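Local coordinates for protein probable hydrogenase maturation factor HypB (Methanocaldococcus jannaschii, PDB 2HF9) that binds GTP as a homodimer and probably hydrolyses it slowly, a step thought to be needed for inserting nickel into [NiFe] hydrogenases, at residues A[34-39]-A[115-120]; A[67-72]-A[120-125]; A[147-152]-A[182-187]; A[173-178]-A[204-209]. All coordinates share one frame; numbering follows the deposited sequence.

Contact 1. Residues A[34-39]-A[115-120]; sequences NKHGVV and NLDEID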
# COMPACT_ATOMS: atom_id res chain seq x y z
N ASN A 34 -11.86 16.20 -23.14
CA ASN A 34 -12.90 15.98 -24.15
C ASN A 34 -12.78 16.91 -25.35
O ASN A 34 -13.03 16.51 -26.49
CB ASN A 34 -14.30 16.10 -23.53
CG ASN A 34 -14.65 14.93 -22.62
OD1 ASN A 34 -14.15 13.82 -22.79
ND2 ASN A 34 -15.54 15.18 -21.66
N LYS A 35 -12.39 18.15 -25.06
CA LYS A 35 -12.16 19.19 -26.06
C LYS A 35 -11.08 18.77 -27.05
O LYS A 35 -11.16 19.06 -28.24
CB LYS A 35 -11.74 20.47 -25.34
CG LYS A 35 -12.43 21.74 -25.78
CD LYS A 35 -12.70 22.66 -24.56
CE LYS A 35 -11.46 22.84 -23.67
NZ LYS A 35 -11.79 23.08 -22.23
N HIS A 36 -10.07 18.06 -26.54
CA HIS A 36 -8.95 17.60 -27.35
C HIS A 36 -9.01 16.11 -27.70
O HIS A 36 -8.04 15.56 -28.24
CB HIS A 36 -7.63 17.94 -26.66
CG HIS A 36 -7.40 19.40 -26.50
ND1 HIS A 36 -6.96 20.20 -27.53
CD2 HIS A 36 -7.55 20.22 -25.43
CE1 HIS A 36 -6.85 21.45 -27.11
NE2 HIS A 36 -7.21 21.49 -25.84
N GLY A 37 -10.14 15.47 -27.40
CA GLY A 37 -10.38 14.08 -27.78
C GLY A 37 -9.44 13.11 -27.08
O GLY A 37 -8.96 12.15 -27.69
N VAL A 38 -9.19 13.36 -25.80
CA VAL A 38 -8.31 12.51 -25.00
C VAL A 38 -9.16 11.70 -24.03
O VAL A 38 -10.04 12.25 -23.38
CB VAL A 38 -7.26 13.34 -24.21
CG1 VAL A 38 -6.32 12.43 -23.41
CG2 VAL A 38 -6.45 14.23 -25.14
N VAL A 39 -8.91 10.40 -23.97
CA VAL A 39 -9.57 9.56 -22.98
C VAL A 39 -8.55 9.22 -21.89
O VAL A 39 -7.48 8.68 -22.18
CB VAL A 39 -10.19 8.28 -23.61
CG1 VAL A 39 -11.01 7.52 -22.57
CG2 VAL A 39 -11.08 8.64 -24.80
N ASN A 115 0.92 18.13 -25.15
CA ASN A 115 0.23 18.58 -26.36
C ASN A 115 -0.98 17.67 -26.60
O ASN A 115 -0.85 16.61 -27.20
CB ASN A 115 1.17 18.60 -27.57
CG ASN A 115 0.51 19.16 -28.83
OD1 ASN A 115 -0.64 19.61 -28.81
ND2 ASN A 115 1.24 19.14 -29.94
N LEU A 116 -2.14 18.11 -26.12
CA LEU A 116 -3.35 17.29 -26.13
C LEU A 116 -3.94 17.05 -27.52
O LEU A 116 -4.78 16.17 -27.70
CB LEU A 116 -4.40 17.87 -25.18
CG LEU A 116 -4.00 18.07 -23.71
CD1 LEU A 116 -5.02 18.92 -22.98
CD2 LEU A 116 -3.80 16.73 -23.00
N ASP A 117 -3.50 17.83 -28.51
CA ASP A 117 -3.89 17.60 -29.90
C ASP A 117 -3.01 16.56 -30.58
O ASP A 117 -3.22 16.22 -31.75
CB ASP A 117 -3.89 18.92 -30.68
CG ASP A 117 -5.03 19.83 -30.29
OD1 ASP A 117 -6.16 19.33 -30.06
OD2 ASP A 117 -4.80 21.05 -30.19
N GLU A 118 -2.02 16.06 -29.85
CA GLU A 118 -1.18 14.96 -30.33
C GLU A 118 -1.24 13.76 -29.38
O GLU A 118 -0.33 12.93 -29.37
CB GLU A 118 0.26 15.43 -30.56
CG GLU A 118 0.45 16.21 -31.87
CD GLU A 118 0.02 15.42 -33.10
OE1 GLU A 118 0.53 14.29 -33.31
OE2 GLU A 118 -0.83 15.93 -33.87
N ILE A 119 -2.30 13.70 -28.59
CA ILE A 119 -2.52 12.61 -27.63
C ILE A 119 -3.95 12.08 -27.78
O ILE A 119 -4.89 12.86 -27.93
CB ILE A 119 -2.25 13.07 -26.15
CG1 ILE A 119 -0.80 13.52 -25.95
CG2 ILE A 119 -2.62 11.98 -25.14
CD1 ILE A 119 0.28 12.48 -26.28
N ASP A 120 -4.11 10.76 -27.75
CA ASP A 120 -5.43 10.13 -27.78
C ASP A 120 -5.80 9.51 -26.43
O ASP A 120 -6.95 9.57 -26.00
CB ASP A 120 -5.49 9.06 -28.89
CG ASP A 120 -5.10 9.61 -30.26
OD1 ASP A 120 -5.68 10.63 -30.68
OD2 ASP A 120 -4.21 9.03 -30.90
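The Schellman motif that ends helix 18-35 sets His36 and Val38 against the turn leading into strand 121-125. ND1 of His36 donates to OD1 of Asp117 at 2.8 Å, and the N-H...O angle of 172° shows a nearly straight bond. The acceptor lies in the imidazole plane, at the ring's edge; the nitrogen stands above the carboxylate plane, and the two flat groups are turned 59° apart. Such a carboxylate would probably favour a protonated imidazole. Leu116 crosses the same side chain at about a right angle: its CB is 3.6 Å from CB of His36, and its CD1 is 3.8 Å from CD2 of the ring. Leu32 of helix 18-35 also touches Leu116.

Gly37, with positive phi, is the C-prime residue of the motif; Val38 N bonds back to Leu33 O, while the bond from Gly37 N to Asn34 O is weak. Beyond this helix end the chain enters strand 39-45, beside strand 121-125 in the parallel sheet. With CG1 anti to the backbone N (chi1 -179°), Val38 brings CG1 to 4.1 Å from CG2 of Ile119. Its other branch, CG2, lies 3.5 Å from Ile119 O and 3.6 Å from Leu116 O. One residue on, Val39 N donates to Asp120 O at 2.9 Å, and Val39 is also backbone-bonded to Leu122, continuing the pairing of the two strands.

Contact 2. Residues A[67-72]-A[120-125]; sequences KIACIA and DLLFIE. With MG (magnesium ion), chain C; GSP (5'-guanosine-diphosphate-monothiophosphate), chain E.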
# COMPACT_ATOMS: atom_id res chain seq x y z
N LYS A 67 -1.99 7.59 -29.89
CA LYS A 67 -0.88 8.36 -29.34
C LYS A 67 -1.11 8.46 -27.84
O LYS A 67 -2.17 8.92 -27.39
CB LYS A 67 -0.81 9.74 -29.99
CG LYS A 67 -0.52 9.71 -31.49
CD LYS A 67 -0.83 11.04 -32.14
CE LYS A 67 -0.88 10.92 -33.66
NZ LYS A 67 -1.37 12.19 -34.26
N ILE A 68 -0.13 8.01 -27.06
CA ILE A 68 -0.33 7.82 -25.63
C ILE A 68 0.60 8.70 -24.80
O ILE A 68 1.79 8.82 -25.08
CB ILE A 68 -0.15 6.32 -25.24
CG1 ILE A 68 -1.15 5.44 -26.00
CG2 ILE A 68 -0.32 6.12 -23.72
CD1 ILE A 68 -0.73 3.98 -26.13
N ALA A 69 0.01 9.34 -23.79
CA ALA A 69 0.77 10.11 -22.80
C ALA A 69 0.54 9.50 -21.43
O ALA A 69 -0.49 8.85 -21.20
CB ALA A 69 0.34 11.56 -22.80
N CYS A 70 1.49 9.70 -20.53
CA CYS A 70 1.36 9.28 -19.14
C CYS A 70 1.67 10.39 -18.15
O CYS A 70 2.45 11.30 -18.43
CB CYS A 70 2.29 8.10 -18.84
SG CYS A 70 1.99 6.65 -19.86
N ILE A 71 1.02 10.30 -17.00
CA ILE A 71 1.38 11.07 -15.82
C ILE A 71 1.74 10.05 -14.75
O ILE A 71 0.93 9.19 -14.40
CB ILE A 71 0.22 11.98 -15.33
CG1 ILE A 71 -0.03 13.12 -16.34
CG2 ILE A 71 0.51 12.56 -13.94
CD1 ILE A 71 -1.39 13.81 -16.20
N ALA A 72 2.97 10.12 -14.25
CA ALA A 72 3.46 9.19 -13.24
C ALA A 72 3.71 9.93 -11.94
O ALA A 72 4.66 10.72 -11.84
CB ALA A 72 4.72 8.50 -13.72
N ASP A 120 -4.11 10.76 -27.75
CA ASP A 120 -5.43 10.13 -27.78
C ASP A 120 -5.80 9.51 -26.43
O ASP A 120 -6.95 9.57 -26.00
CB ASP A 120 -5.49 9.06 -28.89
CG ASP A 120 -5.10 9.61 -30.26
OD1 ASP A 120 -5.68 10.63 -30.68
OD2 ASP A 120 -4.21 9.03 -30.90
N LEU A 121 -4.81 8.90 -25.78
CA LEU A 121 -5.00 8.23 -24.49
C LEU A 121 -4.06 8.80 -23.43
O LEU A 121 -2.89 9.04 -23.69
CB LEU A 121 -4.75 6.73 -24.61
CG LEU A 121 -5.57 5.89 -25.58
CD1 LEU A 121 -5.14 4.43 -25.51
CD2 LEU A 121 -7.06 6.01 -25.31
N LEU A 122 -4.60 8.99 -22.23
CA LEU A 122 -3.80 9.42 -21.09
C LEU A 122 -3.88 8.39 -19.96
O LEU A 122 -4.97 8.09 -19.46
CB LEU A 122 -4.26 10.80 -20.58
CG LEU A 122 -3.58 11.35 -19.32
CD1 LEU A 122 -2.08 11.55 -19.52
CD2 LEU A 122 -4.24 12.66 -18.89
N PHE A 123 -2.73 7.84 -19.58
CA PHE A 123 -2.65 6.91 -18.46
C PHE A 123 -2.00 7.63 -17.28
O PHE A 123 -0.86 8.08 -17.37
CB PHE A 123 -1.83 5.66 -18.81
CG PHE A 123 -2.38 4.85 -19.96
CD1 PHE A 123 -1.50 4.16 -20.81
CD2 PHE A 123 -3.75 4.75 -20.20
CE1 PHE A 123 -1.98 3.40 -21.88
CE2 PHE A 123 -4.24 4.00 -21.27
CZ PHE A 123 -3.35 3.32 -22.11
N ILE A 124 -2.74 7.74 -16.18
CA ILE A 124 -2.21 8.35 -14.97
C ILE A 124 -1.95 7.29 -13.92
O ILE A 124 -2.88 6.60 -13.48
CB ILE A 124 -3.19 9.41 -14.39
CG1 ILE A 124 -3.63 10.41 -15.46
CG2 ILE A 124 -2.55 10.11 -13.18
CD1 ILE A 124 -4.60 11.47 -14.95
N GLU A 125 -0.69 7.14 -13.51
CA GLU A 125 -0.39 6.25 -12.39
C GLU A 125 -0.44 7.02 -11.08
O GLU A 125 0.42 7.85 -10.80
CB GLU A 125 0.96 5.54 -12.54
CG GLU A 125 1.18 4.52 -11.43
CD GLU A 125 2.36 3.61 -11.69
OE1 GLU A 125 2.76 3.46 -12.86
OE2 GLU A 125 2.89 3.03 -10.72
MG MG C . 4.67 1.86 -10.49
PG GSP E . 4.56 1.05 -7.39
O3B GSP E . 4.37 -0.44 -7.95
S1G GSP E . 3.40 1.37 -6.16
O2G GSP E . 5.99 1.11 -6.82
O3G GSP E . 4.43 2.04 -8.56
PB GSP E . 3.49 -0.84 -9.24
O1B GSP E . 2.10 -1.08 -8.80
O2B GSP E . 3.59 0.13 -10.34
PA GSP E . 5.19 -2.71 -10.69
O1A GSP E . 4.68 -2.59 -12.07
O2A GSP E . 6.45 -1.95 -10.49
O3A GSP E . 4.07 -2.30 -9.60
O5' GSP E . 5.35 -4.27 -10.35
C5' GSP E . 5.78 -4.70 -9.07
C4' GSP E . 6.50 -6.04 -9.19
O4' GSP E . 5.58 -7.07 -9.49
C3' GSP E . 7.54 -6.06 -10.29
O3' GSP E . 8.62 -6.81 -9.78
C2' GSP E . 6.87 -6.82 -11.42
O2' GSP E . 7.79 -7.54 -12.20
C1' GSP E . 5.96 -7.76 -10.67
N9 GSP E . 4.71 -8.15 -11.34
C8 GSP E . 3.71 -7.33 -11.82
N7 GSP E . 2.72 -8.13 -12.30
C5 GSP E . 3.08 -9.42 -12.13
C6 GSP E . 2.44 -10.62 -12.44
O6 GSP E . 1.34 -10.63 -12.98
N1 GSP E . 3.07 -11.82 -12.13
C2 GSP E . 4.32 -11.81 -11.52
N2 GSP E . 4.92 -12.96 -11.22
N3 GSP E . 4.94 -10.62 -11.21
C4 GSP E . 4.32 -9.44 -11.51
O HOH W 1 6.39 0.77 -10.32
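Ile68 and Ile71, on opposite faces of the strand pair, follow the same pattern: each lies alongside its register partner and slants across a second residue. Ile68 lies side by side with Leu121, both pointing the same way, while its CG2 reaches the Phe123 ring at a slant, 3.7 Å from CE1. Cys70 follows on this face, with SG 4.1 Å from CB of Phe123. On the other face Ile71 runs alongside Ile124, CB of Ile71 being 4.0 Å from CG2 of Ile124. CD1 of Ile71 slants across to CD1 of Leu122 at 4.1 Å.

The backbones explain these pairings: strands 68-74 and 121-125 are parallel neighbours in the central sheet of the P-loop fold, their short axes 17° apart, with bridges running in register from Ile68-Leu121 to Ala72-Glu125. Helices 51-62 and 78-85 cover the Ile68 and Cys70 face, helix 104-111 the Ile71 face.

At the N-terminal end Lys67 O accepts from both Asp120 N and Leu121 N, and OD2 of Asp120 takes the Lys67 N-H at 2.8 Å, on its anti side and nearly straight (177°). An alanine at Asp120 would probably leave Lys67 N without this acceptor and the entry to strand 68-74 less firmly fixed. The ammonium group of Lys67 turns instead to Glu118 in a salt bridge.

At the far end chi1 of Glu125 (-174°) sets CG anti to the backbone N; the chain runs on extended, and OE2 binds the magnesium ion at 2.1 Å. Thr52, Asp80, a water and the nucleotide's O2B and O3G complete the site, O3G at 1.9 Å from the metal.

Contact 3. Residues A[147-152]-A[182-187]; sequences ISTTEG and ADIKKM. With GSP (5'-guanosine-diphosphate-monothiophosphate), chain H.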
# COMPACT_ATOMS: atom_id res chain seq x y z
N ILE A 147 -5.11 -4.54 -7.75
CA ILE A 147 -4.57 -5.23 -6.58
C ILE A 147 -3.97 -6.54 -7.06
O ILE A 147 -4.14 -6.92 -8.22
CB ILE A 147 -5.61 -5.46 -5.45
CG1 ILE A 147 -6.84 -6.27 -5.94
CG2 ILE A 147 -5.96 -4.13 -4.75
CD1 ILE A 147 -7.93 -5.47 -6.65
N SER A 148 -3.26 -7.23 -6.19
CA SER A 148 -2.63 -8.46 -6.61
C SER A 148 -2.76 -9.56 -5.56
O SER A 148 -2.94 -9.28 -4.37
CB SER A 148 -1.17 -8.22 -7.00
OG SER A 148 -0.36 -7.99 -5.86
N THR A 149 -2.67 -10.80 -6.02
CA THR A 149 -2.84 -11.97 -5.15
C THR A 149 -1.87 -11.96 -3.97
O THR A 149 -2.21 -12.44 -2.89
CB THR A 149 -2.69 -13.30 -5.94
OG1 THR A 149 -1.36 -13.41 -6.44
CG2 THR A 149 -3.68 -13.34 -7.11
N THR A 150 -0.69 -11.39 -4.17
CA THR A 150 0.38 -11.42 -3.17
C THR A 150 0.14 -10.52 -1.95
O THR A 150 0.88 -10.59 -0.97
CB THR A 150 1.76 -11.13 -3.79
OG1 THR A 150 1.77 -9.84 -4.41
CG2 THR A 150 2.11 -12.20 -4.81
N GLU A 151 -0.89 -9.69 -2.02
CA GLU A 151 -1.32 -8.85 -0.90
C GLU A 151 -2.27 -9.63 0.03
O GLU A 151 -2.60 -9.17 1.12
CB GLU A 151 -1.99 -7.58 -1.42
CG GLU A 151 -1.05 -6.64 -2.18
CD GLU A 151 -1.67 -6.07 -3.45
OE1 GLU A 151 -2.91 -5.90 -3.51
OE2 GLU A 151 -0.90 -5.78 -4.40
N GLY A 152 -2.71 -10.81 -0.42
CA GLY A 152 -3.67 -11.62 0.32
C GLY A 152 -5.05 -11.53 -0.28
O GLY A 152 -5.41 -10.52 -0.91
N ALA A 182 -3.65 -17.60 -1.84
CA ALA A 182 -4.76 -16.72 -2.18
C ALA A 182 -5.79 -17.43 -3.06
O ALA A 182 -5.43 -18.12 -4.01
CB ALA A 182 -4.26 -15.46 -2.87
N ASP A 183 -7.07 -17.24 -2.73
CA ASP A 183 -8.17 -17.83 -3.48
C ASP A 183 -8.67 -16.79 -4.47
O ASP A 183 -9.38 -15.86 -4.08
CB ASP A 183 -9.29 -18.25 -2.51
CG ASP A 183 -10.43 -19.01 -3.20
OD1 ASP A 183 -10.60 -18.91 -4.43
OD2 ASP A 183 -11.18 -19.71 -2.48
N ILE A 184 -8.29 -16.94 -5.74
CA ILE A 184 -8.62 -15.93 -6.76
C ILE A 184 -10.12 -15.88 -7.08
O ILE A 184 -10.64 -14.81 -7.40
CB ILE A 184 -7.78 -16.07 -8.07
CG1 ILE A 184 -8.06 -17.40 -8.79
CG2 ILE A 184 -6.29 -15.90 -7.76
CD1 ILE A 184 -7.44 -17.49 -10.18
N LYS A 185 -10.78 -17.03 -6.99
CA LYS A 185 -12.23 -17.11 -7.18
C LYS A 185 -12.97 -16.33 -6.10
O LYS A 185 -13.95 -15.64 -6.38
CB LYS A 185 -12.70 -18.57 -7.22
CG LYS A 185 -12.19 -19.36 -8.42
CD LYS A 185 -13.02 -20.61 -8.65
CE LYS A 185 -12.66 -21.30 -9.96
NZ LYS A 185 -12.89 -20.44 -11.16
N LYS A 186 -12.49 -16.43 -4.86
CA LYS A 186 -13.00 -15.61 -3.75
C LYS A 186 -12.81 -14.12 -4.03
O LYS A 186 -13.74 -13.34 -3.87
CB LYS A 186 -12.32 -15.99 -2.43
CG LYS A 186 -12.74 -15.12 -1.24
CD LYS A 186 -11.78 -15.24 -0.07
CE LYS A 186 -12.16 -14.31 1.07
NZ LYS A 186 -11.91 -12.87 0.77
N MET A 187 -11.60 -13.74 -4.44
CA MET A 187 -11.30 -12.33 -4.71
C MET A 187 -12.18 -11.78 -5.82
O MET A 187 -12.69 -10.66 -5.71
CB MET A 187 -9.82 -12.15 -5.06
CG MET A 187 -8.87 -12.52 -3.94
SD MET A 187 -7.13 -12.36 -4.39
CE MET A 187 -6.91 -10.58 -4.34
PG GSP H . -2.79 -6.05 5.72
O3B GSP H . -1.80 -7.26 5.34
S1G GSP H . -2.14 -4.53 5.25
O2G GSP H . -4.11 -6.35 4.99
O3G GSP H . -3.03 -6.07 7.24
PB GSP H . -0.59 -7.81 6.25
O1B GSP H . 0.58 -6.95 6.03
O2B GSP H . -0.96 -7.98 7.67
PA GSP H . -0.80 -10.68 5.92
O1A GSP H . -0.16 -11.19 7.15
O2A GSP H . -2.28 -10.73 6.00
O3A GSP H . -0.24 -9.22 5.54
O5' GSP H . -0.25 -11.53 4.67
C5' GSP H . -0.76 -11.30 3.37
C4' GSP H . -0.59 -12.58 2.55
O4' GSP H . 0.79 -12.83 2.33
C3' GSP H . -1.14 -13.80 3.27
O3' GSP H . -1.80 -14.59 2.31
C2' GSP H . 0.08 -14.52 3.79
O2' GSP H . -0.12 -15.91 3.84
C1' GSP H . 1.13 -14.14 2.76
N9 GSP H . 2.52 -14.13 3.25
C8 GSP H . 3.07 -13.40 4.28
N7 GSP H . 4.39 -13.69 4.34
C5 GSP H . 4.70 -14.57 3.37
C6 GSP H . 5.88 -15.20 2.97
O6 GSP H . 6.93 -14.98 3.57
N1 GSP H . 5.87 -16.07 1.91
C2 GSP H . 4.69 -16.33 1.23
N2 GSP H . 4.68 -17.18 0.21
N3 GSP H . 3.52 -15.71 1.62
C4 GSP H . 3.53 -14.85 2.67
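Ala182 opens the contact by pressing its methyl on the turn after strand 142-148: CB is 3.7 Å from Thr149 O and 4.1 Å from Thr149 CB. That carbonyl accepts the backbone N-H of Gly152, just after the 3-10 segment 149-151. Asp183 is the N-cap of helix 184-194. Its OD1 accepts from Lys186 N at 3.1 Å, the donor well above the carboxylate plane (74°), and its own backbone N bonds OD2 of Asp153.

Ile184 then lies side by side with Thr149, both pointing the same way. CG2 in each is anti to its carbonyl carbon, and these two methyls meet at 3.7 Å; the Thr149 hydroxyl meanwhile bonds Lys173 O. Lys186, two residues on, turns its ammonium group to salt bridges with Asp154 and Glu157, among others.

Met187 bends at chi3 (75°), and its CE comes 3.7 Å from Gly152 O and 4.2 Å from Ser148 O. The turn it abuts is braced by Glu151, which accepts from Ser148 N at 3.0 Å through OE1 and from Ser148 OG at 2.7 Å through OE2. Gly152 has backbone angles that call for glycine, and a CB there would crowd C5' of a nucleotide held largely by the second subunit.

The start of helix 184-194 thus packs against the turn that follows strand 142-148, with Ile184 also touching Ala177 of helix 177-180 and Met187 packing on Ile171 of strand 168-172.

Contact 4. Residues A[173-178]-A[204-209]; sequences KIDLAD and SLKTME. With GSP (5'-guanosine-diphosphate-monothiophosphate), chain E.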
# COMPACT_ATOMS: atom_id res chain seq x y z
N LYS A 173 -1.26 -10.74 -10.80
CA LYS A 173 -0.35 -11.77 -10.27
C LYS A 173 -1.06 -13.09 -9.97
O LYS A 173 -0.74 -13.76 -8.99
CB LYS A 173 0.41 -11.27 -9.02
CG LYS A 173 1.22 -10.00 -9.23
CD LYS A 173 2.01 -9.63 -7.98
CE LYS A 173 2.47 -8.18 -8.04
NZ LYS A 173 2.69 -7.64 -6.65
N ILE A 174 -2.01 -13.48 -10.82
CA ILE A 174 -2.73 -14.73 -10.61
C ILE A 174 -1.81 -15.95 -10.69
O ILE A 174 -2.12 -17.01 -10.15
CB ILE A 174 -3.98 -14.90 -11.54
CG1 ILE A 174 -3.57 -14.95 -13.03
CG2 ILE A 174 -5.03 -13.82 -11.23
CD1 ILE A 174 -4.71 -15.35 -13.98
N ASP A 175 -0.66 -15.77 -11.34
CA ASP A 175 0.36 -16.81 -11.41
C ASP A 175 1.01 -17.13 -10.06
O ASP A 175 1.66 -18.17 -9.90
CB ASP A 175 1.42 -16.46 -12.47
CG ASP A 175 2.14 -15.15 -12.18
OD1 ASP A 175 1.52 -14.07 -12.32
OD2 ASP A 175 3.33 -15.19 -11.82
N LEU A 176 0.81 -16.25 -9.07
CA LEU A 176 1.42 -16.41 -7.75
C LEU A 176 0.44 -16.77 -6.63
O LEU A 176 0.82 -16.85 -5.46
CB LEU A 176 2.18 -15.13 -7.36
CG LEU A 176 3.21 -14.59 -8.36
CD1 LEU A 176 3.75 -13.25 -7.90
CD2 LEU A 176 4.33 -15.58 -8.58
N ALA A 177 -0.82 -17.00 -7.00
CA ALA A 177 -1.90 -17.17 -6.02
C ALA A 177 -1.71 -18.39 -5.11
O ALA A 177 -1.92 -18.30 -3.90
CB ALA A 177 -3.25 -17.25 -6.73
N ASP A 178 -1.32 -19.51 -5.69
CA ASP A 178 -1.07 -20.73 -4.93
C ASP A 178 0.10 -20.59 -3.96
O ASP A 178 0.09 -21.17 -2.87
CB ASP A 178 -0.86 -21.93 -5.86
CG ASP A 178 -2.11 -22.30 -6.65
OD1 ASP A 178 -3.20 -21.75 -6.36
OD2 ASP A 178 -2.00 -23.14 -7.56
N SER A 204 -2.53 -12.02 -15.17
CA SER A 204 -1.12 -12.19 -14.91
C SER A 204 -0.35 -11.43 -15.98
O SER A 204 -0.48 -11.73 -17.16
CB SER A 204 -0.71 -13.66 -14.94
OG SER A 204 0.70 -13.77 -14.85
N LEU A 205 0.45 -10.45 -15.55
CA LEU A 205 1.31 -9.72 -16.47
C LEU A 205 2.59 -10.50 -16.79
O LEU A 205 3.41 -10.04 -17.59
CB LEU A 205 1.63 -8.33 -15.92
CG LEU A 205 0.43 -7.36 -15.97
CD1 LEU A 205 0.67 -6.15 -15.10
CD2 LEU A 205 0.11 -6.95 -17.43
N LYS A 206 2.76 -11.66 -16.15
CA LYS A 206 3.86 -12.57 -16.46
C LYS A 206 3.47 -13.51 -17.61
O LYS A 206 4.17 -13.58 -18.62
CB LYS A 206 4.27 -13.36 -15.21
CG LYS A 206 5.48 -14.27 -15.39
CD LYS A 206 5.92 -14.82 -14.03
CE LYS A 206 7.29 -15.47 -14.08
NZ LYS A 206 7.77 -15.78 -12.70
N THR A 207 2.34 -14.21 -17.48
CA THR A 207 1.85 -15.12 -18.52
C THR A 207 1.03 -14.38 -19.57
O THR A 207 0.83 -14.88 -20.68
CB THR A 207 0.97 -16.23 -17.94
OG1 THR A 207 -0.28 -15.67 -17.52
CG2 THR A 207 1.65 -16.95 -16.77
N MET A 208 0.57 -13.18 -19.20
CA MET A 208 -0.31 -12.32 -20.02
C MET A 208 -1.77 -12.79 -20.11
O MET A 208 -2.58 -12.19 -20.82
CB MET A 208 0.29 -12.01 -21.40
CG MET A 208 1.59 -11.22 -21.35
SD MET A 208 1.42 -9.59 -20.57
CE MET A 208 0.59 -8.65 -21.85
N GLU A 209 -2.12 -13.85 -19.37
CA GLU A 209 -3.51 -14.30 -19.30
C GLU A 209 -4.39 -13.21 -18.70
O GLU A 209 -4.08 -12.66 -17.64
CB GLU A 209 -3.64 -15.59 -18.49
CG GLU A 209 -5.06 -16.15 -18.52
CD GLU A 209 -5.27 -17.39 -17.65
OE1 GLU A 209 -4.30 -17.90 -17.07
OE2 GLU A 209 -6.43 -17.84 -17.57
PG GSP E . 4.56 1.05 -7.39
O3B GSP E . 4.37 -0.44 -7.95
S1G GSP E . 3.40 1.37 -6.16
O2G GSP E . 5.99 1.11 -6.82
O3G GSP E . 4.43 2.04 -8.56
PB GSP E . 3.49 -0.84 -9.24
O1B GSP E . 2.10 -1.08 -8.80
O2B GSP E . 3.59 0.13 -10.34
PA GSP E . 5.19 -2.71 -10.69
O1A GSP E . 4.68 -2.59 -12.07
O2A GSP E . 6.45 -1.95 -10.49
O3A GSP E . 4.07 -2.30 -9.60
O5' GSP E . 5.35 -4.27 -10.35
C5' GSP E . 5.78 -4.70 -9.07
C4' GSP E . 6.50 -6.04 -9.19
O4' GSP E . 5.58 -7.07 -9.49
C3' GSP E . 7.54 -6.06 -10.29
O3' GSP E . 8.62 -6.81 -9.78
C2' GSP E . 6.87 -6.82 -11.42
O2' GSP E . 7.79 -7.54 -12.20
C1' GSP E . 5.96 -7.76 -10.67
N9 GSP E . 4.71 -8.15 -11.34
C8 GSP E . 3.71 -7.33 -11.82
N7 GSP E . 2.72 -8.13 -12.30
C5 GSP E . 3.08 -9.42 -12.13
C6 GSP E . 2.44 -10.62 -12.44
O6 GSP E . 1.34 -10.63 -12.98
N1 GSP E . 3.07 -11.82 -12.13
C2 GSP E . 4.32 -11.81 -11.52
N2 GSP E . 4.92 -12.96 -11.22
N3 GSP E . 4.94 -10.62 -11.21
C4 GSP E . 4.32 -9.44 -11.51
O HOH W 2 5.09 -17.28 -11.94
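Asp175 and Ser204 meet where the NKxD guanine-specificity motif of GTPases, here including Lys173 and Asp175, faces the 204-206 loop, which probably corresponds to the G5 element. Asp175 can be followed outward. CB points at the loop and lies 3.7 Å from OG of Ser204. CG takes the crowded position between the backbone N and the carbonyl carbon (chi1 60°), and the carboxylate beyond it meets the base. OD1 accepts twice: from OG of Ser204 at 2.7 Å, met above the carboxylate plane, and from N1 of the guanine at 2.7 Å. OD2 takes the base's N2 at 2.8 Å, the N-H...O angle being 167°. A water bonded to OD2 also accepts from NZ of Lys206, whose stronger partner is Ala179 O of the second subunit.

The hydroxyl of Ser204 acts from the second shell. OG donates to Asp175 while accepting from Thr207 N at 3.1 Å, an ST motif, and from Lys206 N, an ST turn. An alanine at Ser204 would probably leave OD1 of Asp175 without its protein donor and the amides of Lys206 and Thr207 without this acceptor, the carboxylate then being held less firmly from the loop side.

On the base itself, CG of Lys173 lies 3.5 Å from C6 and from C5, and NZ goes on to Thr150 O of the second subunit. Finally, Leu205 N donates to O6 of the guanine at 2.7 Å, bent to 140° at the hydrogen.

From the N terminus, contact 1 closes a loop from the end of helix 18-35 to the approach of strand 121-125. Contact 2 opens within that loop and closes just beyond it, so the two cross, share Asp120 and touch through the Glu118-Lys67 salt bridge; together they tie strands 39-45 and 68-74 to strand 121-125. Contacts 3 and 4 follow in series and cross each other in turn, with centres 11 Å apart. Contact 3 ties the turn after strand 142-148 to the start of helix 184-194, and contact 4 ties the loop after strand 168-172 to that after 199-202, both beside the second subunit. Contacts 2 and 4, about 10 Å apart at their nearest atoms, meet opposite ends of one nucleotide.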